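Local coordinates for dimeric protein of unknown function and ferredoxin-like fold (Bacteroides fragilis, PDB 3FMB) that is of unknown function but forms a dimer of ferredoxin-like subunits related to the stress-responsive A/B barrel (Dabb) proteins, at residues S80-L85 against K89-H94. Sequence-based numbering, arbitrary orientation.
Sequences SEFDNL and KFYATH. With EDO (1,2-ethanediol), chain F; SO4 (sulfate ion), chain C.
A strand-to-helix connection on the helical side of a ferredoxin-like sheet brings F82, the last residue of strand 76-82, against Y91 of helix 85-93. The far end of the F82 ring does the touching: CZ sits 3.5 Å from Y91 CG, over one face of the tyrosine ring but displaced toward its rim, while F82 CE2 lies 3.5 Å from Y91 CB. Their centroids are 5.1 Å apart and the planes meet at 48°, an oblique pairing. F82 gets there with CG beside its backbone N (chi1 -60°), and the two side chains cross at roughly a right angle. Both are buried; L52, I62 and the H97 ring also pack around Y91.

The tyrosine hydroxyl reaches a sulfate, probably picked up from the crystallisation liquor, through a weak bond of 3.4 Å from OH to O1; H23 and R111 also bind this anion. Where the chain turns into the helix, N84 is the N-cap. One turn on, K89 N donates to L85 O at 3.1 Å, and the L85 side chain packs on M68 of the second subunit. K89 bends its chain so that NZ donates to O2 of a 1,2-ethanediol (3.1 Å), probably also from the crystallisation liquor. K89 O takes two donors from opposite faces of its plane, T93 N and T93 OG1, the hydroxyl at 2.8 Å. Strand, capped turn and helix packed back on the sheet partly through an aromatic pair fit the beta-alpha-beta layout of the ferredoxin-like fold.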
loop_
_atom_site.group_PDB
_atom_site.type_symbol
_atom_site.label_atom_id
_atom_site.label_comp_id
_atom_site.label_asym_id
_atom_site.label_seq_id
_atom_site.Cartn_x
_atom_site.Cartn_y
_atom_site.Cartn_z
ATOM N N SER A 80 -3.823 6.143 -3.794
ATOM C CA SER A 80 -4.089 7.398 -4.457
ATOM C C SER A 80 -3.094 7.683 -5.573
ATOM O O SER A 80 -1.997 7.111 -5.613
ATOM C CB SER A 80 -4.088 8.518 -3.412
ATOM O OG SER A 80 -2.813 8.672 -2.854
ATOM N N GLU A 81 -3.507 8.561 -6.485
ATOM C CA GLU A 81 -2.725 8.973 -7.642
ATOM C C GLU A 81 -2.692 10.500 -7.741
ATOM O O GLU A 81 -3.707 11.173 -7.541
ATOM C CB GLU A 81 -3.293 8.376 -8.945
ATOM C CG GLU A 81 -3.168 6.829 -8.988
ATOM C CD GLU A 81 -3.864 6.172 -10.154
ATOM O OE1 GLU A 81 -4.332 6.879 -11.064
ATOM O OE2 GLU A 81 -3.931 4.932 -10.166
ATOM N N PHE A 82 -1.507 11.022 -8.081
ATOM C CA PHE A 82 -1.252 12.465 -8.266
ATOM C C PHE A 82 -0.316 12.640 -9.463
ATOM O O PHE A 82 0.326 11.689 -9.905
ATOM C CB PHE A 82 -0.594 13.084 -7.019
ATOM C CG PHE A 82 -1.426 12.973 -5.766
ATOM C CD1 PHE A 82 -1.345 11.844 -4.949
ATOM C CD2 PHE A 82 -2.267 14.018 -5.389
ATOM C CE1 PHE A 82 -2.133 11.763 -3.768
ATOM C CE2 PHE A 82 -3.045 13.947 -4.270
ATOM C CZ PHE A 82 -2.985 12.833 -3.435
ATOM N N ASP A 83 -0.202 13.862 -9.953
ATOM C CA ASP A 83 0.698 14.149 -11.075
ATOM C C ASP A 83 2.159 14.105 -10.687
ATOM O O ASP A 83 3.007 13.735 -11.501
ATOM C CB ASP A 83 0.397 15.524 -11.650
ATOM C CG ASP A 83 -0.933 15.582 -12.347
ATOM O OD1 ASP A 83 -1.533 14.528 -12.663
ATOM O OD2 ASP A 83 -1.385 16.706 -12.580
ATOM N N ASN A 84 2.456 14.504 -9.457
ATOM C CA ASN A 84 3.839 14.609 -8.988
ATOM C C ASN A 84 3.900 14.747 -7.470
ATOM O O ASN A 84 2.859 14.876 -6.812
ATOM C CB ASN A 84 4.504 15.816 -9.673
ATOM C CG ASN A 84 3.740 17.078 -9.435
ATOM O OD1 ASN A 84 3.514 17.468 -8.279
ATOM N ND2 ASN A 84 3.287 17.708 -10.510
ATOM N N LEU A 85 5.109 14.735 -6.906
ATOM C CA LEU A 85 5.255 14.803 -5.444
ATOM C C LEU A 85 4.870 16.150 -4.838
ATOM O O LEU A 85 4.537 16.209 -3.685
ATOM C CB LEU A 85 6.678 14.479 -4.994
ATOM C CG LEU A 85 7.155 13.042 -4.984
ATOM C CD1 LEU A 85 8.560 13.041 -4.439
ATOM C CD2 LEU A 85 6.178 12.123 -4.144
ATOM N N LYS A 89 2.266 16.575 -1.664
ATOM C CA LYS A 89 2.541 17.391 -0.501
ATOM C C LYS A 89 1.447 18.461 -0.301
ATOM O O LYS A 89 1.043 18.756 0.836
ATOM C CB LYS A 89 3.914 17.996 -0.589
ATOM C CG LYS A 89 4.212 18.980 0.562
ATOM C CD LYS A 89 5.622 18.858 1.154
ATOM C CE LYS A 89 5.558 18.745 2.678
ATOM N NZ LYS A 89 5.025 17.406 3.069
ATOM N N PHE A 90 0.953 19.016 -1.403
ATOM C CA PHE A 90 -0.206 19.929 -1.353
ATOM C C PHE A 90 -1.415 19.270 -0.694
ATOM O O PHE A 90 -2.042 19.818 0.218
ATOM C CB PHE A 90 -0.528 20.393 -2.768
ATOM C CG PHE A 90 -1.621 21.384 -2.859
ATOM C CD1 PHE A 90 -1.332 22.752 -2.913
ATOM C CD2 PHE A 90 -2.947 20.976 -2.902
ATOM C CE1 PHE A 90 -2.329 23.660 -3.009
ATOM C CE2 PHE A 90 -3.970 21.922 -2.997
ATOM C CZ PHE A 90 -3.667 23.225 -3.043
ATOM N N TYR A 91 -1.745 18.079 -1.173
ATOM C CA TYR A 91 -2.762 17.238 -0.540
ATOM C C TYR A 91 -2.478 16.945 0.944
ATOM O O TYR A 91 -3.360 17.059 1.795
ATOM C CB TYR A 91 -2.867 15.930 -1.332
ATOM C CG TYR A 91 -3.340 14.739 -0.541
ATOM C CD1 TYR A 91 -4.701 14.479 -0.370
ATOM C CD2 TYR A 91 -2.425 13.858 0.022
ATOM C CE1 TYR A 91 -5.133 13.339 0.344
ATOM C CE2 TYR A 91 -2.834 12.760 0.737
ATOM C CZ TYR A 91 -4.175 12.502 0.891
ATOM O OH TYR A 91 -4.526 11.429 1.605
ATOM N N ALA A 92 -1.245 16.562 1.265
ATOM C CA ALA A 92 -0.928 16.118 2.638
ATOM C C ALA A 92 -1.134 17.240 3.674
ATOM O O ALA A 92 -1.643 17.024 4.781
ATOM C CB ALA A 92 0.501 15.546 2.712
ATOM N N THR A 93 -0.765 18.447 3.282
ATOM C CA THR A 93 -0.838 19.658 4.139
ATOM C C THR A 93 -2.178 20.381 4.102
ATOM O O THR A 93 -2.402 21.330 4.866
ATOM C CB THR A 93 0.280 20.643 3.766
ATOM O OG1 THR A 93 0.208 20.949 2.358
ATOM C CG2 THR A 93 1.638 20.051 4.096
ATOM N N HIS A 94 -3.064 19.957 3.194
ATOM C CA HIS A 94 -4.337 20.639 3.000
ATOM C C HIS A 94 -5.194 20.486 4.272
ATOM O O HIS A 94 -5.273 19.404 4.812
ATOM C CB HIS A 94 -5.074 20.076 1.783
ATOM C CG HIS A 94 -6.273 20.870 1.368
ATOM N ND1 HIS A 94 -7.457 20.857 2.078
ATOM C CD2 HIS A 94 -6.499 21.636 0.276
ATOM C CE1 HIS A 94 -8.347 21.603 1.447
ATOM N NE2 HIS A 94 -7.783 22.105 0.366
HETATM C C1 EDO F . 6.314 14.276 1.473
HETATM O O1 EDO F . 6.838 13.463 2.543
HETATM C C2 EDO F . 4.875 13.896 1.131
HETATM O O2 EDO F . 3.910 14.929 1.501
HETATM S S SO4 C . -0.595 10.740 4.171
HETATM O O1 SO4 C . -1.652 10.364 3.124
HETATM O O2 SO4 C . -0.861 12.009 4.845
HETATM O O3 SO4 C . 0.789 10.822 3.642
HETATM O O4 SO4 C . -0.585 9.768 5.293
#